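Local coordinates for protein 6-phospho-beta-glucosidase BglT (Thermotoga maritima, PDB 1UP7) that hydrolyses cellobiose 6'-phosphate to glucose 6-phosphate and glucose, using NAD+ and a manganese ion as a family 4 glycosidase, at residues E273-E276 with K277-T280; T319-N322 with G323-E326; E226-P229 with T230-D234. All coordinates share one frame; numbering follows the deposited sequence.

Contact 1 (E273-E276 with K277-T280); sequences ELFE and KYRT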
# COMPACT_ATOMS: atom_id res chain seq x y z
N GLU A 273 30.31 -42.65 3.11
CA GLU A 273 31.77 -42.50 3.15
C GLU A 273 32.19 -41.48 4.22
O GLU A 273 33.18 -41.66 4.91
CB GLU A 273 32.32 -42.07 1.78
CG GLU A 273 32.49 -43.19 0.75
CD GLU A 273 32.50 -42.68 -0.70
OE1 GLU A 273 32.25 -41.46 -0.95
OE2 GLU A 273 32.76 -43.50 -1.62
N LEU A 274 31.43 -40.39 4.35
CA LEU A 274 31.72 -39.40 5.38
C LEU A 274 31.59 -40.01 6.79
O LEU A 274 32.49 -39.86 7.64
CB LEU A 274 30.82 -38.17 5.21
CG LEU A 274 31.28 -37.19 4.11
CD1 LEU A 274 30.22 -36.15 3.85
CD2 LEU A 274 32.61 -36.55 4.46
N PHE A 275 30.50 -40.76 7.01
CA PHE A 275 30.27 -41.35 8.32
C PHE A 275 31.31 -42.36 8.76
O PHE A 275 31.70 -42.38 9.93
CB PHE A 275 28.83 -41.83 8.50
CG PHE A 275 27.87 -40.67 8.67
CD1 PHE A 275 27.66 -40.10 9.92
CD2 PHE A 275 27.26 -40.09 7.56
CE1 PHE A 275 26.80 -39.00 10.05
CE2 PHE A 275 26.42 -39.01 7.69
CZ PHE A 275 26.19 -38.46 8.93
N GLU A 276 31.78 -43.15 7.81
CA GLU A 276 32.91 -44.05 8.07
C GLU A 276 34.19 -43.30 8.46
O GLU A 276 34.90 -43.72 9.37
CB GLU A 276 33.17 -44.96 6.87
CG GLU A 276 32.34 -46.25 6.90
CD GLU A 276 32.22 -46.84 8.30
OE1 GLU A 276 33.25 -47.40 8.81
OE2 GLU A 276 31.12 -46.71 8.91
N LYS A 277 34.46 -42.20 7.77
CA LYS A 277 35.61 -41.35 8.10
C LYS A 277 35.44 -40.68 9.46
O LYS A 277 36.40 -40.54 10.20
CB LYS A 277 35.83 -40.29 7.02
CG LYS A 277 36.81 -40.71 5.95
CD LYS A 277 36.43 -40.12 4.60
CE LYS A 277 37.46 -40.49 3.50
NZ LYS A 277 37.18 -39.68 2.28
N TYR A 278 34.22 -40.24 9.81
CA TYR A 278 34.01 -39.56 11.09
C TYR A 278 34.32 -40.44 12.32
O TYR A 278 34.55 -39.92 13.40
CB TYR A 278 32.61 -38.96 11.21
CG TYR A 278 32.28 -37.79 10.31
CD1 TYR A 278 33.27 -37.08 9.63
CD2 TYR A 278 30.97 -37.42 10.11
CE1 TYR A 278 32.93 -36.02 8.79
CE2 TYR A 278 30.62 -36.39 9.29
CZ TYR A 278 31.60 -35.68 8.63
OH TYR A 278 31.21 -34.62 7.81
N ARG A 279 34.33 -41.76 12.14
CA ARG A 279 34.67 -42.71 13.20
C ARG A 279 36.05 -42.43 13.81
O ARG A 279 36.21 -42.49 15.05
CB ARG A 279 34.66 -44.16 12.67
CG ARG A 279 33.25 -44.75 12.43
CD ARG A 279 33.20 -46.30 12.43
NE ARG A 279 32.01 -46.79 11.71
CZ ARG A 279 30.82 -47.07 12.27
NH1 ARG A 279 30.61 -46.93 13.58
NH2 ARG A 279 29.82 -47.51 11.49
N THR A 280 37.04 -42.15 12.95
CA THR A 280 38.43 -41.90 13.39
C THR A 280 38.99 -40.50 13.09
O THR A 280 40.04 -40.17 13.59
CB THR A 280 39.43 -42.92 12.79
OG1 THR A 280 39.34 -42.90 11.36
CG2 THR A 280 39.09 -44.35 13.18
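E276 and R279 form an i to i+3 salt bridge near the C-terminal end of helix 263-278, lying side by side and pointing the same way. R279 takes hold side-on, with NE and NH2 both given to one carboxylate oxygen: E276 OE2 lies 2.9 Å from R279 NE and 3.0 Å from R279 NH2. R279 NH2 is on the syn lone pair of OE2; its NE comes from the same side but tilted out of the carboxylate plane, which is turned 47° from the guanidinium. The bend in the E276 chain at chi2 (-40°) turns the carboxylate toward the C-terminal end, beside R279. On another face, the Y278 ring directs its edge at the face of F275, a T-shaped pair with centroids 5.7 Å apart and planes at 70°. The L274 side chain runs beside Y278. Farther out, helix 41-55 packs on this surface, with V47, part of the NAD+-binding region, against F275 and F50 against the Y278 ring. Y278 OH bonds to S13 O, and K277 NZ makes a salt bridge to E287. Y278 N bonds to L274 O at 2.8 Å, and the same oxygen sits 3.4 Å above one face of the Y278 ring, toward its rim.

Contact 2 (T319-N322 with G323-E326); sequences TRNN and GSIE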
# COMPACT_ATOMS: atom_id res chain seq x y z
N THR A 319 13.25 -13.27 5.63
CA THR A 319 12.48 -12.50 6.58
C THR A 319 11.44 -11.67 5.83
O THR A 319 11.48 -11.62 4.58
CB THR A 319 13.45 -11.61 7.38
OG1 THR A 319 12.76 -11.05 8.50
CG2 THR A 319 13.90 -10.40 6.57
N ARG A 320 10.49 -11.06 6.55
CA ARG A 320 9.48 -10.20 5.92
C ARG A 320 10.10 -9.01 5.23
O ARG A 320 10.96 -8.36 5.79
CB ARG A 320 8.47 -9.68 6.92
CG ARG A 320 7.47 -10.69 7.43
CD ARG A 320 6.41 -10.04 8.33
NE ARG A 320 5.43 -10.99 8.80
CZ ARG A 320 4.80 -10.89 9.98
NH1 ARG A 320 5.05 -9.88 10.78
NH2 ARG A 320 3.89 -11.78 10.34
N ASN A 321 9.64 -8.74 4.01
CA ASN A 321 10.08 -7.62 3.19
C ASN A 321 10.18 -6.33 4.00
O ASN A 321 11.25 -5.70 4.05
CB ASN A 321 9.10 -7.50 2.02
CG ASN A 321 9.42 -6.36 1.05
OD1 ASN A 321 10.56 -5.87 0.95
ND2 ASN A 321 8.39 -5.95 0.29
N ASN A 322 9.07 -5.95 4.65
CA ASN A 322 8.95 -4.68 5.37
C ASN A 322 9.61 -3.49 4.67
O ASN A 322 10.40 -2.76 5.30
CB ASN A 322 9.53 -4.82 6.78
CG ASN A 322 8.70 -5.73 7.71
OD1 ASN A 322 9.19 -6.15 8.73
ND2 ASN A 322 7.46 -6.00 7.36
N GLY A 323 9.34 -3.27 3.39
CA GLY A 323 9.86 -2.07 2.73
C GLY A 323 11.26 -2.16 2.15
O GLY A 323 11.78 -1.20 1.59
N SER A 324 11.88 -3.34 2.24
CA SER A 324 13.18 -3.56 1.62
C SER A 324 13.07 -3.35 0.11
O SER A 324 13.91 -2.69 -0.50
CB SER A 324 13.66 -4.97 1.92
OG SER A 324 14.79 -5.31 1.14
N ILE A 325 12.05 -3.97 -0.46
CA ILE A 325 11.71 -3.80 -1.85
C ILE A 325 10.36 -3.12 -1.90
O ILE A 325 9.34 -3.71 -1.48
CB ILE A 325 11.68 -5.18 -2.61
CG1 ILE A 325 13.09 -5.79 -2.62
CG2 ILE A 325 11.10 -5.01 -4.04
CD1 ILE A 325 14.05 -5.13 -3.67
N GLU A 326 10.36 -1.88 -2.37
CA GLU A 326 9.18 -1.05 -2.21
C GLU A 326 8.00 -1.49 -3.09
O GLU A 326 6.86 -1.22 -2.74
CB GLU A 326 9.51 0.43 -2.40
CG GLU A 326 9.76 0.87 -3.82
CD GLU A 326 10.19 2.33 -3.92
OE1 GLU A 326 11.18 2.75 -3.25
OE2 GLU A 326 9.53 3.07 -4.70
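With chi1 at 180°, the N321 side chain extends opposite its own backbone N, and a small chi2 of 22° turns the amide so that both its polar atoms meet the backbone of I325. OD1 of N321 accepts from I325 N at 2.8 Å, in the carbonyl plane on a lone pair and almost straight at 171°. ND2 of N321 donates to I325 O at 3.0 Å, on a lone pair of that oxygen and in the amide plane. Two bonds to a single residue fix the rotation of the amide and pin the chain just past a type I' beta turn, N321 to S324. S324 N donates to N321 O at 3.0 Å and closes the turn. N322 and G323, both with positive phi, fill the two central positions, an Asn-Gly pair common in type I' turns; G323, lacking CB, avoids the N322 carbonyl. ND2 of N321 also bonds to P329 O, and S324 OG to Q350 NE2. The turn leads out of strand 313-320 into the loop before strand 333-341. T347 of strand 344-347 touches N322 and S324, L334 of strand 333-341 packs on N321 and I336 on S324, and S349 of a neighbouring subunit meets N322.

Contact 3 (E226-P229 with T230-D234); sequences EDFP and TWFYD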
# COMPACT_ATOMS: atom_id res chain seq x y z
N GLU A 226 25.55 -25.38 -19.23
CA GLU A 226 24.54 -25.05 -18.24
C GLU A 226 24.54 -23.62 -17.71
O GLU A 226 23.72 -23.28 -16.87
CB GLU A 226 24.74 -25.92 -17.01
CG GLU A 226 23.84 -27.13 -16.93
CD GLU A 226 24.35 -28.10 -15.90
OE1 GLU A 226 24.01 -27.96 -14.68
OE2 GLU A 226 25.12 -28.99 -16.32
N ASP A 227 25.48 -22.81 -18.13
CA ASP A 227 25.54 -21.44 -17.66
C ASP A 227 24.80 -20.53 -18.60
O ASP A 227 24.73 -20.77 -19.81
CB ASP A 227 27.02 -21.02 -17.63
CG ASP A 227 27.83 -21.87 -16.69
OD1 ASP A 227 27.20 -22.55 -15.84
OD2 ASP A 227 29.09 -21.95 -16.74
N PHE A 228 24.29 -19.45 -18.04
CA PHE A 228 23.62 -18.47 -18.85
C PHE A 228 24.66 -17.88 -19.77
O PHE A 228 25.76 -17.59 -19.34
CB PHE A 228 23.00 -17.48 -17.92
CG PHE A 228 22.01 -18.08 -17.05
CD1 PHE A 228 22.38 -18.62 -15.82
CD2 PHE A 228 20.67 -18.13 -17.45
CE1 PHE A 228 21.42 -19.20 -14.97
CE2 PHE A 228 19.70 -18.70 -16.64
CZ PHE A 228 20.07 -19.23 -15.36
N PRO A 229 24.35 -17.80 -21.04
CA PRO A 229 25.28 -17.17 -22.00
C PRO A 229 25.42 -15.67 -21.73
O PRO A 229 24.64 -15.07 -20.98
CB PRO A 229 24.66 -17.51 -23.35
CG PRO A 229 23.24 -17.89 -23.06
CD PRO A 229 23.12 -18.32 -21.65
N THR A 230 26.46 -15.07 -22.29
CA THR A 230 26.76 -13.66 -22.11
C THR A 230 25.60 -12.72 -22.47
O THR A 230 25.34 -11.77 -21.73
CB THR A 230 28.07 -13.32 -22.90
OG1 THR A 230 29.17 -14.05 -22.32
CG2 THR A 230 28.45 -11.83 -22.74
N TRP A 231 24.89 -12.99 -23.56
CA TRP A 231 23.80 -12.13 -23.97
C TRP A 231 22.72 -12.03 -22.88
O TRP A 231 22.04 -11.01 -22.74
CB TRP A 231 23.29 -12.66 -25.30
CG TRP A 231 22.72 -14.03 -25.23
CD1 TRP A 231 23.31 -15.20 -25.66
CD2 TRP A 231 21.44 -14.39 -24.73
NE1 TRP A 231 22.45 -16.25 -25.46
CE2 TRP A 231 21.29 -15.77 -24.90
CE3 TRP A 231 20.36 -13.66 -24.21
CZ2 TRP A 231 20.13 -16.43 -24.56
CZ3 TRP A 231 19.24 -14.31 -23.84
CH2 TRP A 231 19.12 -15.70 -24.03
N PHE A 232 22.62 -13.08 -22.08
CA PHE A 232 21.64 -13.19 -20.99
C PHE A 232 21.84 -12.11 -19.92
O PHE A 232 20.92 -11.43 -19.47
CB PHE A 232 21.70 -14.60 -20.35
CG PHE A 232 20.78 -14.75 -19.13
CD1 PHE A 232 19.45 -15.09 -19.29
CD2 PHE A 232 21.26 -14.54 -17.85
CE1 PHE A 232 18.61 -15.20 -18.19
CE2 PHE A 232 20.42 -14.61 -16.74
CZ PHE A 232 19.09 -14.95 -16.90
N TYR A 233 23.09 -11.96 -19.52
CA TYR A 233 23.50 -10.91 -18.59
C TYR A 233 23.39 -9.50 -19.17
O TYR A 233 22.99 -8.60 -18.45
CB TYR A 233 24.92 -11.20 -18.06
CG TYR A 233 24.94 -12.45 -17.18
CD1 TYR A 233 24.18 -12.50 -16.00
CD2 TYR A 233 25.71 -13.58 -17.52
CE1 TYR A 233 24.18 -13.63 -15.18
CE2 TYR A 233 25.71 -14.73 -16.71
CZ TYR A 233 24.94 -14.74 -15.53
OH TYR A 233 24.89 -15.84 -14.70
N ASP A 234 23.71 -9.34 -20.45
CA ASP A 234 23.54 -8.06 -21.14
C ASP A 234 22.08 -7.65 -21.23
O ASP A 234 21.77 -6.45 -21.24
CB ASP A 234 24.18 -8.17 -22.51
CG ASP A 234 25.68 -8.47 -22.44
OD1 ASP A 234 26.36 -7.94 -21.54
OD2 ASP A 234 26.27 -9.21 -23.26
O HOH W 1 26.15 -18.67 -15.58
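F228 and P229 bring an extended chain into the N-terminal part of helix 230-236, where F232 N donates to P229 O at 3.0 Å. Here the F228 and F232 side chains run side by side in the same direction, their rings overlapping obliquely, centroids 4.3 Å apart and planes inclined by 31°. F228 CD2 sits 3.4 Å above the centre of the F232 ring, while F228 CB closes to 3.4 Å from F232 CD2. The Y233 side chain crosses F228 at about a right angle, bringing its OH 3.9 Å from F228 CD1. One water, 3.2 Å from Y233 OH, also takes a weak bond from F228 N, tying the tyrosine to the incoming backbone. Beyond the phenylalanines, W231 has CG between its backbone N and carbonyl carbon (chi1 63°), which swings the indole back beside P229; P229 CG lies 3.4 Å from W231 CE2. V240 of strand 239-240 touches both F228 and F232, and F213 and L216 of helix 209-216 pack against Y233. A neighbouring subunit supplies V396 against P229, L384 against W231 and L388 against F232, so this end of the helix also lies at a subunit interface.

Overall arrangement
All three contacts are local and fall within the family 4 C-terminal range, yet they share no helix or strand and none touches another. Contact 2 is the buried one, relying on a side-chain amide bonded to backbone at the exit of a strand. Contacts 1 and 3 are partly buried: contact 1 lies near the C-terminal end of one helix, contact 3 at the N-terminal end of another. Contact 1 joins an exposed charged pair and an aromatic pair near NAD, whereas contact 3 is aromatic and proline packing. Contacts 1 and 2 lie on opposite sides of the chain's centre, their centres about 43 Å apart. Contacts 2 and 3 each meet a different neighbouring subunit; contact 1 meets none.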